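Local atomic coordinates of molinate hydrolase (Gulosibacter molinativorax, PDB entry 4UB9), a protein that hydrolyses the thiocarbamate herbicide molinate and binds zinc in a fold of the amidohydrolase family. Residues 360-365 with 409-414; 330-335 with 401-406; 416-421 with 456-461; 287-292 with 313-318; 425-430 with 434-439. All blocks are in the same frame, centred on the assembly; numbering follows the deposited sequence.

Contacts 1, 2 and 3 form one cluster along helix 400-410, which enters contact 2 with its middle and contact 1 with its end, while residues 456-461 of contact 3 pack against it; their centres lie 12 to 13 Å apart. Contact 5 is nested within the loop that contact 3 closes, and the two join where Asn425 N lies 2.9 Å from Leu420 O, probably as a hydrogen bond. Contact 4 stands apart, its centre 18 Å from that of contact 1, meeting it through a weak Arg360-Glu313 ion pair and packing of Ile316 on Ala364. Contacts 2 and 4 come nearest the metal site: the side chains of Pro330 and Leu289 are each about 13 Å from the zinc.

Contact 1 of 5, residues 360-365 with 409-414; sequences RMIKAG and VEKGMD
Ile362 alone carries the side of helix 353-363 in this contact, and what it presses on is largely backbone: the turn through Gly412 and Met413 that ends helix 400-410. Its CG2 methyl lies 3.6 Å from Met413 CA and 3.8 Å from the carbonyl carbon of Gly412, with Met413 CB a little further off. The other branch reaches elsewhere. Ile362 CD1 touches Lys411 CB at 3.8 Å, the two side chains crossing at about a right angle. A chi1 of -77° sets CG2 anti to the backbone N and carries it onto Gly412 and Met413, while CG1 takes CD1 to Lys411.

That surface owes its shape to a Schellman motif. Gly412, at a phi of 108°, is its C-prime residue; Gly412 N bonds to Val409 O at 2.9 Å and Met413 N reaches back to Met408 O. Helix 353-363 is closed in the same way at Gly365, so the contact joins two helices near their C-terminal ends. Beyond the turn, Asp414 takes the N-cap position of the next helix, with weak bonds to Met416 N and Ala417 N.

Only the root of Lys411 takes part here, since its chain bends away to carry NZ to His355 ND1 and Thr331 O. Between the segments themselves the adhesion is purely apolar, which implies that fit of shape, not polar pairing, holds Ile362 against the Schellman turn.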
# COMPACT_ATOMS: atom_id res chain seq x y z
N ARG A 360 7.92 -34.30 17.34
CA ARG A 360 9.21 -34.88 17.72
C ARG A 360 9.65 -34.45 19.11
O ARG A 360 10.25 -35.23 19.86
CB ARG A 360 10.27 -34.55 16.71
CG ARG A 360 10.00 -35.23 15.38
CD ARG A 360 10.92 -34.73 14.28
NE ARG A 360 12.31 -34.77 14.73
CZ ARG A 360 13.23 -33.84 14.55
NH1 ARG A 360 12.98 -32.71 13.90
NH2 ARG A 360 14.41 -34.05 15.04
N MET A 361 9.28 -33.24 19.51
CA MET A 361 9.62 -32.80 20.84
C MET A 361 8.87 -33.62 21.89
O MET A 361 9.39 -33.95 22.96
CB MET A 361 9.31 -31.33 21.02
CG MET A 361 10.15 -30.47 20.11
SD MET A 361 11.70 -29.90 20.84
CE MET A 361 11.05 -28.64 21.97
N ILE A 362 7.60 -33.84 21.62
CA ILE A 362 6.74 -34.56 22.53
C ILE A 362 7.28 -35.98 22.65
O ILE A 362 7.44 -36.49 23.74
CB ILE A 362 5.29 -34.60 22.00
CG1 ILE A 362 4.60 -33.27 22.24
CG2 ILE A 362 4.47 -35.73 22.65
CD1 ILE A 362 3.44 -32.99 21.29
N LYS A 363 7.54 -36.58 21.50
CA LYS A 363 8.00 -37.94 21.39
C LYS A 363 9.33 -38.15 22.09
O LYS A 363 9.52 -39.13 22.77
CB LYS A 363 8.13 -38.36 19.92
CG LYS A 363 8.63 -39.79 19.72
CD LYS A 363 7.82 -40.80 20.56
CE LYS A 363 8.66 -41.89 21.25
NZ LYS A 363 8.59 -43.20 20.55
N ALA A 364 10.22 -37.20 21.98
CA ALA A 364 11.50 -37.30 22.68
C ALA A 364 11.39 -37.00 24.17
O ALA A 364 12.35 -37.13 24.90
CB ALA A 364 12.53 -36.39 22.03
N GLY A 365 10.23 -36.55 24.62
CA GLY A 365 10.00 -36.25 26.04
C GLY A 365 10.77 -35.05 26.58
O GLY A 365 11.16 -35.04 27.73
N VAL A 409 -2.16 -33.33 22.88
CA VAL A 409 -2.62 -34.69 22.99
C VAL A 409 -2.89 -35.27 21.61
O VAL A 409 -2.49 -36.38 21.35
CB VAL A 409 -3.85 -34.80 23.88
CG1 VAL A 409 -4.46 -36.20 23.80
CG2 VAL A 409 -3.46 -34.46 25.31
N GLU A 410 -3.51 -34.51 20.70
CA GLU A 410 -3.64 -34.96 19.27
C GLU A 410 -2.31 -35.34 18.64
O GLU A 410 -2.23 -36.16 17.75
CB GLU A 410 -4.25 -33.88 18.36
CG GLU A 410 -5.72 -33.56 18.59
CD GLU A 410 -6.23 -32.33 17.79
OE1 GLU A 410 -5.45 -31.70 17.03
OE2 GLU A 410 -7.41 -31.99 18.00
N LYS A 411 -1.26 -34.69 19.06
CA LYS A 411 0.06 -34.98 18.51
C LYS A 411 0.79 -36.06 19.28
O LYS A 411 1.97 -36.27 19.05
CB LYS A 411 0.92 -33.72 18.53
CG LYS A 411 0.42 -32.63 17.62
CD LYS A 411 1.26 -31.38 17.81
CE LYS A 411 0.42 -30.12 17.71
NZ LYS A 411 -0.02 -29.88 16.34
N GLY A 412 0.13 -36.68 20.24
CA GLY A 412 0.72 -37.82 20.98
C GLY A 412 1.13 -37.54 22.40
O GLY A 412 1.65 -38.39 23.07
N MET A 413 0.86 -36.34 22.90
CA MET A 413 1.24 -36.07 24.25
C MET A 413 0.32 -36.83 25.17
O MET A 413 -0.86 -36.97 24.93
CB MET A 413 1.20 -34.59 24.60
CG MET A 413 2.07 -34.22 25.80
SD MET A 413 2.05 -32.46 26.20
CE MET A 413 3.49 -32.31 27.23
N ASP A 414 0.91 -37.33 26.25
CA ASP A 414 0.18 -37.97 27.29
C ASP A 414 -0.69 -36.94 28.02
O ASP A 414 -0.19 -35.93 28.48
CB ASP A 414 1.17 -38.63 28.27
CG ASP A 414 0.45 -39.28 29.44
OD1 ASP A 414 -0.29 -40.27 29.18
OD2 ASP A 414 0.64 -38.86 30.62

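Contact 2 of 5, residues 330-335 with 401-406; sequences PTTIAQ and HFVWMQ
Pro330 lies over one face of the Trp404 indole, in a part of the TIM-barrel fold of the amidohydrolases where the chain leaving strand 326-328 turns into helix 333-341 and packs on helix 400-410. Pro330 CD comes to 3.3 Å from Trp404 CD1. Pro330 CG makes a CH-pi contact, 4.2 Å from the centroid of the five-membered ring of Trp404 and 20° off its normal, so the pyrrolidine rests on the pyrrole half of the indole. A second touch follows two residues on, where the methyl Thr332 CG2 meets Val403 CG1 at 3.7 Å and lies near the amide of Gln406.

Polar bonds help to set these groups in place. Trp404 has CG anti to its own N (chi1 -172°), and its NE1 donates to Val328 O, two residues before the proline; this helps to hold the ring in its tilt, as does packing on Ala421. A leucine in place of Trp404 would probably leave Val328 O without this donor and deprive Pro330 of its flat bed. The Pro330 side chain is itself about 8 Å from that of the zinc ligand His302.

Further out, the carboxylate of Glu392 spans the two segments, OE1 bonding to Thr332 OG1 and OE2 to Gln406 NE2. Thr332 is also the N-cap residue of helix 333-341: its OG1 accepts from Gln335 N at 3.1 Å, with an N-H...O angle of 159°.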
# COMPACT_ATOMS: atom_id res chain seq x y z
N PRO A 330 1.11 -24.75 19.62
CA PRO A 330 0.60 -25.55 18.56
C PRO A 330 -0.80 -25.15 18.17
O PRO A 330 -1.48 -24.34 18.79
CB PRO A 330 0.57 -26.92 19.19
CG PRO A 330 0.08 -26.61 20.56
CD PRO A 330 0.79 -25.34 20.93
N THR A 331 -1.22 -25.83 17.15
CA THR A 331 -2.45 -25.60 16.51
C THR A 331 -3.12 -26.98 16.40
O THR A 331 -2.46 -27.99 16.20
CB THR A 331 -2.10 -24.97 15.19
OG1 THR A 331 -3.14 -24.10 14.77
CG2 THR A 331 -1.74 -25.98 14.21
N THR A 332 -4.43 -27.04 16.62
CA THR A 332 -5.15 -28.31 16.51
C THR A 332 -5.24 -28.72 15.06
O THR A 332 -5.03 -27.93 14.14
CB THR A 332 -6.58 -28.23 17.04
OG1 THR A 332 -7.33 -27.27 16.29
CG2 THR A 332 -6.61 -27.84 18.49
N ILE A 333 -5.58 -29.97 14.84
CA ILE A 333 -5.75 -30.47 13.46
C ILE A 333 -6.74 -29.65 12.65
O ILE A 333 -6.48 -29.27 11.52
CB ILE A 333 -6.22 -31.94 13.49
CG1 ILE A 333 -5.04 -32.83 13.94
CG2 ILE A 333 -6.74 -32.39 12.12
CD1 ILE A 333 -5.45 -34.18 14.49
N ALA A 334 -7.87 -29.35 13.29
CA ALA A 334 -8.97 -28.64 12.64
C ALA A 334 -8.63 -27.18 12.36
O ALA A 334 -8.83 -26.66 11.26
CB ALA A 334 -10.21 -28.71 13.48
N GLN A 335 -8.08 -26.51 13.36
CA GLN A 335 -7.65 -25.10 13.21
C GLN A 335 -6.63 -24.96 12.10
O GLN A 335 -6.74 -24.10 11.22
CB GLN A 335 -7.14 -24.55 14.55
CG GLN A 335 -6.47 -23.19 14.45
CD GLN A 335 -7.41 -22.07 14.00
OE1 GLN A 335 -8.63 -22.04 14.29
NE2 GLN A 335 -6.82 -21.09 13.34
N HIS A 401 -5.80 -22.32 26.69
CA HIS A 401 -5.15 -23.41 27.41
C HIS A 401 -5.81 -24.78 27.15
O HIS A 401 -5.10 -25.79 26.99
CB HIS A 401 -5.00 -23.12 28.90
CG HIS A 401 -6.28 -22.88 29.62
ND1 HIS A 401 -7.24 -22.01 29.18
CD2 HIS A 401 -6.70 -23.32 30.83
CE1 HIS A 401 -8.24 -21.97 30.05
NE2 HIS A 401 -7.94 -22.75 31.06
N PHE A 402 -7.15 -24.82 27.13
CA PHE A 402 -7.88 -26.06 26.80
C PHE A 402 -7.53 -26.53 25.40
O PHE A 402 -7.18 -27.66 25.17
CB PHE A 402 -9.40 -25.89 26.87
CG PHE A 402 -9.92 -25.39 28.21
CD1 PHE A 402 -9.50 -25.94 29.41
CD2 PHE A 402 -10.88 -24.38 28.24
CE1 PHE A 402 -9.98 -25.45 30.62
CE2 PHE A 402 -11.38 -23.92 29.46
CZ PHE A 402 -10.92 -24.44 30.65
N VAL A 403 -7.50 -25.60 24.49
CA VAL A 403 -7.13 -25.91 23.11
C VAL A 403 -5.70 -26.42 22.98
O VAL A 403 -5.39 -27.32 22.17
CB VAL A 403 -7.33 -24.68 22.20
CG1 VAL A 403 -6.86 -24.95 20.77
CG2 VAL A 403 -8.80 -24.29 22.19
N TRP A 404 -4.80 -25.82 23.74
CA TRP A 404 -3.36 -26.21 23.72
C TRP A 404 -3.20 -27.69 24.11
O TRP A 404 -2.58 -28.48 23.41
CB TRP A 404 -2.57 -25.32 24.71
CG TRP A 404 -1.08 -25.46 24.67
CD1 TRP A 404 -0.20 -24.63 24.05
CD2 TRP A 404 -0.29 -26.47 25.30
NE1 TRP A 404 1.09 -25.04 24.27
CE2 TRP A 404 1.05 -26.17 25.03
CE3 TRP A 404 -0.60 -27.59 26.08
CZ2 TRP A 404 2.09 -26.96 25.49
CZ3 TRP A 404 0.42 -28.36 26.56
CH2 TRP A 404 1.76 -28.05 26.26
N MET A 405 -3.82 -28.01 25.23
CA MET A 405 -3.83 -29.38 25.76
C MET A 405 -4.41 -30.37 24.79
O MET A 405 -3.81 -31.38 24.46
CB MET A 405 -4.58 -29.42 27.06
CG MET A 405 -3.71 -28.92 28.21
SD MET A 405 -4.51 -29.04 29.81
CE MET A 405 -3.59 -27.94 30.85
N GLN A 406 -5.52 -30.00 24.21
CA GLN A 406 -6.13 -30.84 23.16
C GLN A 406 -5.18 -31.02 21.98
O GLN A 406 -4.96 -32.14 21.52
CB GLN A 406 -7.46 -30.19 22.69
CG GLN A 406 -8.12 -30.97 21.57
CD GLN A 406 -9.39 -30.31 21.07
OE1 GLN A 406 -10.09 -29.65 21.82
NE2 GLN A 406 -9.63 -30.43 19.80

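Contact 3 of 5, residues 416-421 with 456-461; sequences MAAILA and ADITNM
Ile419 meets both Ile458 and Met461, and these three side chains supply most of the buried surface. One atom of Ile419 does the work: CG1 lies 4.2 Å from Ile458 CD1 and 4.1 Å from Met461 SD. The two isoleucines run alongside one another, head to tail, whereas Met461 comes in at a slant. Its chain is folded at both chi2 (-65°) and chi3 (-62°), a hooked shape that turns the sulfur toward the isoleucine. Ala418 adds a lighter touch, its CB 4.5 Å from Ile458 CD1.

The contact sets helix 415-421 against a short 3-10 segment in the connection between strands 447-450 and 464-469, an antiparallel pair in the sheet that also holds strand 88-95. Leu90 of that last strand touches both Ile419 and Met461, and Met405 and Val409 of helix 400-410 pack on Ile458.

An Asx turn opens the 3-10 segment. Asp457 OD1 accepts from Thr459 OG1 at 2.7 Å and from Thr459 N at 3.0 Å. Both donors approach from the same face of the carboxylate; the hydroxyl stands well above its plane, while the amide comes on the anti side, less steeply, 32° out of the plane.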
# COMPACT_ATOMS: atom_id res chain seq x y z
N MET A 416 -1.63 -36.73 31.11
CA MET A 416 -1.08 -36.27 32.40
C MET A 416 0.05 -35.24 32.16
O MET A 416 0.19 -34.27 32.90
CB MET A 416 -0.54 -37.44 33.23
CG MET A 416 -0.04 -37.01 34.61
SD MET A 416 -1.42 -36.41 35.60
CE MET A 416 -0.74 -35.93 37.16
N ALA A 417 0.89 -35.52 31.19
CA ALA A 417 2.02 -34.64 30.88
C ALA A 417 1.49 -33.24 30.37
O ALA A 417 2.04 -32.20 30.71
CB ALA A 417 2.95 -35.28 29.87
N ALA A 418 0.45 -33.26 29.55
CA ALA A 418 -0.24 -32.06 29.17
C ALA A 418 -0.75 -31.25 30.36
O ALA A 418 -0.66 -30.03 30.37
CB ALA A 418 -1.41 -32.37 28.23
N ILE A 419 -1.31 -31.92 31.35
CA ILE A 419 -1.84 -31.20 32.52
C ILE A 419 -0.71 -30.57 33.27
O ILE A 419 -0.85 -29.47 33.79
CB ILE A 419 -2.63 -32.12 33.46
CG1 ILE A 419 -3.93 -32.53 32.76
CG2 ILE A 419 -2.98 -31.42 34.77
CD1 ILE A 419 -4.65 -33.70 33.39
N LEU A 420 0.39 -31.30 33.39
CA LEU A 420 1.58 -30.76 34.05
C LEU A 420 2.17 -29.56 33.26
O LEU A 420 2.59 -28.60 33.87
CB LEU A 420 2.69 -31.80 34.23
CG LEU A 420 2.40 -33.04 35.09
CD1 LEU A 420 3.71 -33.60 35.65
CD2 LEU A 420 1.42 -32.76 36.22
N ALA A 421 2.14 -29.63 31.94
CA ALA A 421 2.56 -28.52 31.11
C ALA A 421 1.79 -27.27 31.45
O ALA A 421 2.32 -26.17 31.38
CB ALA A 421 2.42 -28.84 29.64
N ALA A 456 -9.10 -39.28 31.09
CA ALA A 456 -9.83 -40.15 30.16
C ALA A 456 -10.03 -39.44 28.84
O ALA A 456 -10.06 -40.06 27.77
CB ALA A 456 -11.20 -40.51 30.74
N ASP A 457 -10.25 -38.14 28.94
CA ASP A 457 -10.46 -37.26 27.77
C ASP A 457 -10.05 -35.83 28.12
O ASP A 457 -10.62 -35.21 29.03
CB ASP A 457 -11.90 -37.31 27.31
CG ASP A 457 -12.16 -36.52 26.06
OD1 ASP A 457 -11.39 -35.57 25.71
OD2 ASP A 457 -13.20 -36.83 25.41
N ILE A 458 -9.03 -35.33 27.41
CA ILE A 458 -8.39 -34.07 27.76
C ILE A 458 -9.32 -32.87 27.60
O ILE A 458 -9.28 -31.90 28.40
CB ILE A 458 -7.05 -33.89 27.00
CG1 ILE A 458 -6.24 -32.77 27.63
CG2 ILE A 458 -7.30 -33.66 25.53
CD1 ILE A 458 -5.77 -33.05 29.05
N THR A 459 -10.25 -32.98 26.67
CA THR A 459 -11.35 -31.98 26.53
C THR A 459 -12.20 -31.83 27.82
O THR A 459 -12.86 -30.81 28.01
CB THR A 459 -12.32 -32.27 25.36
OG1 THR A 459 -13.08 -33.46 25.64
CG2 THR A 459 -11.57 -32.48 24.07
N ASN A 460 -12.18 -32.84 28.69
CA ASN A 460 -12.83 -32.70 30.02
C ASN A 460 -12.23 -31.66 30.93
O ASN A 460 -12.79 -31.32 31.99
CB ASN A 460 -12.85 -34.03 30.77
CG ASN A 460 -13.83 -35.02 30.17
OD1 ASN A 460 -14.88 -34.63 29.68
ND2 ASN A 460 -13.49 -36.29 30.21
N MET A 461 -11.10 -31.13 30.53
CA MET A 461 -10.52 -29.97 31.23
C MET A 461 -11.50 -28.79 31.27
O MET A 461 -11.46 -27.96 32.19
CB MET A 461 -9.21 -29.52 30.58
CG MET A 461 -8.02 -30.47 30.77
SD MET A 461 -7.52 -30.59 32.48
CE MET A 461 -7.05 -28.90 32.88

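Contact 4 of 5, residues 287-292 with 313-318; sequences EGLNTA and EETIEK
Three groups hold Lys318 NZ: it donates to Asn290 OD1 at 2.9 Å, forms a salt bridge with Glu294, and has Glu314 OE2 as a long ionic partner at 3.9 Å. The ammonium meets the asparagine in the plane of its amide, on a lone pair, with a C=O...N angle of 140°. It gets there by stretching fully beyond CG, so that the chain spans the gap between the helices and its CE also comes to 3.6 Å from Asn290 OD1. Asn290 leans to meet it, its CG anti to the backbone N (chi1 -179°). With a methionine in place of Lys318, Asn290 OD1 would probably lose its donor and the carboxylate of Glu294 would be left without its cation.

The helices so joined, 286-294 and 313-322, follow strands 279-282 and 299-301, neighbours in a parallel sheet in keeping with the TIM-barrel fold. His282, at the end of the first strand, and His302, just past the second, bind zinc.

On the inner side the packing turns apolar. Leu289 CD2 touches Thr315 CG2 at 3.9 Å, and Leu289 also rests on Met300 of the second strand. Glu287, two residues earlier, forms a salt bridge with Arg263 and a hydrogen bond with Ser261 of a second subunit; Asn290 packs on the same Arg263.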
# COMPACT_ATOMS: atom_id res chain seq x y z
N GLU A 287 19.11 -21.55 14.55
CA GLU A 287 20.27 -20.94 15.16
C GLU A 287 19.90 -20.09 16.35
O GLU A 287 20.62 -20.02 17.34
CB GLU A 287 21.07 -20.13 14.15
CG GLU A 287 21.97 -21.01 13.29
CD GLU A 287 22.94 -21.86 14.15
OE1 GLU A 287 23.80 -21.34 14.90
OE2 GLU A 287 22.80 -23.08 14.10
N GLY A 288 18.73 -19.49 16.28
CA GLY A 288 18.23 -18.75 17.42
C GLY A 288 17.96 -19.67 18.59
O GLY A 288 18.30 -19.39 19.73
N LEU A 289 17.33 -20.78 18.30
CA LEU A 289 17.03 -21.77 19.31
C LEU A 289 18.33 -22.26 19.94
O LEU A 289 18.45 -22.34 21.14
CB LEU A 289 16.27 -22.94 18.69
CG LEU A 289 15.92 -24.11 19.61
CD1 LEU A 289 15.13 -23.69 20.84
CD2 LEU A 289 15.10 -25.12 18.81
N ASN A 290 19.28 -22.61 19.12
CA ASN A 290 20.54 -23.10 19.63
C ASN A 290 21.19 -22.07 20.54
O ASN A 290 21.70 -22.39 21.60
CB ASN A 290 21.51 -23.45 18.51
CG ASN A 290 22.83 -23.99 19.04
OD1 ASN A 290 22.89 -25.09 19.58
ND2 ASN A 290 23.89 -23.20 18.88
N THR A 291 21.15 -20.82 20.11
CA THR A 291 21.76 -19.72 20.88
C THR A 291 21.10 -19.58 22.23
O THR A 291 21.75 -19.34 23.24
CB THR A 291 21.70 -18.42 20.08
OG1 THR A 291 22.57 -18.53 18.94
CG2 THR A 291 22.10 -17.24 20.89
N ALA A 292 19.78 -19.74 22.24
CA ALA A 292 19.04 -19.64 23.49
C ALA A 292 19.43 -20.77 24.47
O ALA A 292 19.55 -20.59 25.69
CB ALA A 292 17.56 -19.66 23.23
N GLU A 313 18.53 -33.32 15.43
CA GLU A 313 18.61 -34.26 16.54
C GLU A 313 19.50 -33.74 17.65
O GLU A 313 19.17 -33.81 18.82
CB GLU A 313 19.07 -35.62 16.00
CG GLU A 313 18.49 -36.80 16.76
CD GLU A 313 16.96 -36.75 16.94
OE1 GLU A 313 16.22 -36.74 15.94
OE2 GLU A 313 16.49 -36.76 18.10
N GLU A 314 20.62 -33.17 17.26
CA GLU A 314 21.61 -32.65 18.20
C GLU A 314 21.01 -31.61 19.16
O GLU A 314 21.36 -31.54 20.33
CB GLU A 314 22.78 -32.06 17.39
CG GLU A 314 23.86 -31.44 18.23
CD GLU A 314 24.72 -30.35 17.57
OE1 GLU A 314 25.28 -30.64 16.48
OE2 GLU A 314 24.89 -29.24 18.17
N THR A 315 20.10 -30.80 18.64
CA THR A 315 19.46 -29.76 19.41
C THR A 315 18.48 -30.38 20.40
O THR A 315 18.40 -29.94 21.55
CB THR A 315 18.70 -28.77 18.54
OG1 THR A 315 19.58 -28.19 17.59
CG2 THR A 315 18.08 -27.65 19.37
N ILE A 316 17.74 -31.38 19.97
CA ILE A 316 16.84 -32.06 20.90
C ILE A 316 17.65 -32.67 22.01
O ILE A 316 17.27 -32.60 23.20
CB ILE A 316 16.00 -33.11 20.20
CG1 ILE A 316 14.90 -32.42 19.38
CG2 ILE A 316 15.37 -34.04 21.20
CD1 ILE A 316 14.12 -33.34 18.47
N GLU A 317 18.78 -33.28 21.66
CA GLU A 317 19.66 -33.91 22.67
C GLU A 317 20.22 -32.93 23.69
O GLU A 317 20.29 -33.20 24.88
CB GLU A 317 20.78 -34.70 22.00
CG GLU A 317 20.31 -36.06 21.51
CD GLU A 317 21.16 -36.53 20.32
OE1 GLU A 317 20.64 -37.32 19.51
OE2 GLU A 317 22.33 -36.10 20.19
N LYS A 318 20.54 -31.73 23.23
CA LYS A 318 20.91 -30.67 24.18
C LYS A 318 19.79 -30.32 25.17
O LYS A 318 20.04 -30.02 26.33
CB LYS A 318 21.28 -29.39 23.47
CG LYS A 318 22.56 -29.46 22.68
CD LYS A 318 23.04 -28.06 22.32
CE LYS A 318 24.10 -28.08 21.24
NZ LYS A 318 24.73 -26.72 21.14

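Contact 5 of 5, residues 425-430 with 434-439; sequences NPAKAY and DELGSI
Ala427 and Gly437 bring their backbones within 5.5 Å of each other, measured between CA atoms, and here the packing is tight. Ala427 CB sits 3.4 Å from Leu436 O and 4.1 Å from Gly437 CA. The absence of a side chain at Gly437 leaves room for that methyl, and its positive phi (99°) suits a glycine. Leu436 closes in from the flank, its CD1 3.9 Å from Ala427 CB; a chi1 of 60° tucks Leu436 CG in between its own N and C, and this carries CD1 to the alanine. Val94 of strand 88-95 is another neighbour of Leu436.

Away from this point the segments part. Lys428 and Asp434 lie on the solvent side, the lysine in a cation-pi pairing with Phe433 of the connecting turn, while the end of Glu435 leads away, to a salt bridge with Arg63.

The fold here is a helix, 424-429, followed by a chain that doubles back over it on the way to strand 447-450. With one methyl as the whole helical contribution, close approach depends on small residues on both sides, which implies that shape, more than polar bonding, sets the spacing.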
# COMPACT_ATOMS: atom_id res chain seq x y z
N ASN A 425 4.72 -27.26 35.37
CA ASN A 425 5.84 -26.95 34.51
C ASN A 425 6.17 -25.48 34.29
O ASN A 425 7.31 -25.11 34.38
CB ASN A 425 5.69 -27.70 33.19
CG ASN A 425 5.73 -29.21 33.36
OD1 ASN A 425 5.62 -29.93 32.41
ND2 ASN A 425 5.87 -29.67 34.57
N PRO A 426 5.18 -24.63 34.07
CA PRO A 426 5.44 -23.21 34.00
C PRO A 426 5.97 -22.70 35.31
O PRO A 426 6.88 -21.90 35.34
CB PRO A 426 4.06 -22.60 33.75
CG PRO A 426 3.18 -23.72 33.37
CD PRO A 426 3.77 -24.98 33.82
N ALA A 427 5.37 -23.15 36.39
CA ALA A 427 5.76 -22.68 37.70
C ALA A 427 7.24 -22.95 37.94
O ALA A 427 7.94 -22.14 38.54
CB ALA A 427 4.93 -23.37 38.77
N LYS A 428 7.70 -24.12 37.50
CA LYS A 428 9.11 -24.47 37.66
C LYS A 428 10.01 -23.59 36.80
O LYS A 428 10.96 -23.01 37.28
CB LYS A 428 9.36 -25.94 37.30
CG LYS A 428 8.73 -26.95 38.25
CD LYS A 428 9.61 -28.19 38.37
CE LYS A 428 9.01 -29.25 39.26
NZ LYS A 428 8.09 -30.03 38.42
N ALA A 429 9.65 -23.47 35.53
CA ALA A 429 10.40 -22.65 34.60
C ALA A 429 10.60 -21.23 35.12
O ALA A 429 11.69 -20.64 34.99
CB ALA A 429 9.73 -22.58 33.25
N TYR A 430 9.55 -20.69 35.71
CA TYR A 430 9.54 -19.32 36.21
C TYR A 430 10.01 -19.21 37.67
O TYR A 430 10.00 -18.14 38.29
CB TYR A 430 8.16 -18.70 36.03
CG TYR A 430 7.77 -18.27 34.61
CD1 TYR A 430 8.23 -17.07 34.08
CD2 TYR A 430 6.89 -19.01 33.84
CE1 TYR A 430 7.87 -16.66 32.81
CE2 TYR A 430 6.52 -18.60 32.55
CZ TYR A 430 7.00 -17.42 32.05
OH TYR A 430 6.62 -17.00 30.81
N ASP A 434 7.87 -23.29 44.34
CA ASP A 434 7.80 -23.24 45.81
C ASP A 434 6.45 -22.68 46.28
O ASP A 434 6.01 -22.99 47.36
CB ASP A 434 8.98 -22.45 46.41
CG ASP A 434 9.09 -21.01 45.86
OD1 ASP A 434 8.72 -20.75 44.68
OD2 ASP A 434 9.57 -20.13 46.60
N GLU A 435 5.76 -21.92 45.45
CA GLU A 435 4.50 -21.28 45.83
C GLU A 435 3.24 -21.70 45.12
O GLU A 435 2.13 -21.55 45.65
CB GLU A 435 4.61 -19.80 45.63
CG GLU A 435 5.60 -19.22 46.58
CD GLU A 435 5.12 -17.90 47.10
OE1 GLU A 435 5.37 -17.61 48.29
OE2 GLU A 435 4.50 -17.15 46.32
N LEU A 436 3.38 -22.18 43.90
CA LEU A 436 2.20 -22.54 43.12
C LEU A 436 2.51 -23.58 42.07
O LEU A 436 3.66 -23.98 41.89
CB LEU A 436 1.58 -21.29 42.48
CG LEU A 436 2.49 -20.50 41.51
CD1 LEU A 436 2.23 -20.92 40.07
CD2 LEU A 436 2.31 -19.02 41.67
N GLY A 437 1.45 -24.09 41.46
CA GLY A 437 1.56 -25.06 40.36
C GLY A 437 1.36 -26.50 40.75
O GLY A 437 1.38 -27.40 39.91
N SER A 438 1.20 -26.74 42.04
CA SER A 438 0.80 -28.06 42.54
C SER A 438 0.05 -27.94 43.86
O SER A 438 0.22 -26.98 44.62
CB SER A 438 2.00 -29.01 42.71
OG SER A 438 2.84 -28.59 43.80
N ILE A 439 -0.69 -29.00 44.13
CA ILE A 439 -1.35 -29.15 45.41
C ILE A 439 -0.45 -29.88 46.41
O ILE A 439 -0.22 -31.09 46.32
CB ILE A 439 -2.67 -29.89 45.23
CG1 ILE A 439 -3.60 -28.98 44.42
CG2 ILE A 439 -3.27 -30.19 46.59
CD1 ILE A 439 -4.90 -29.62 43.98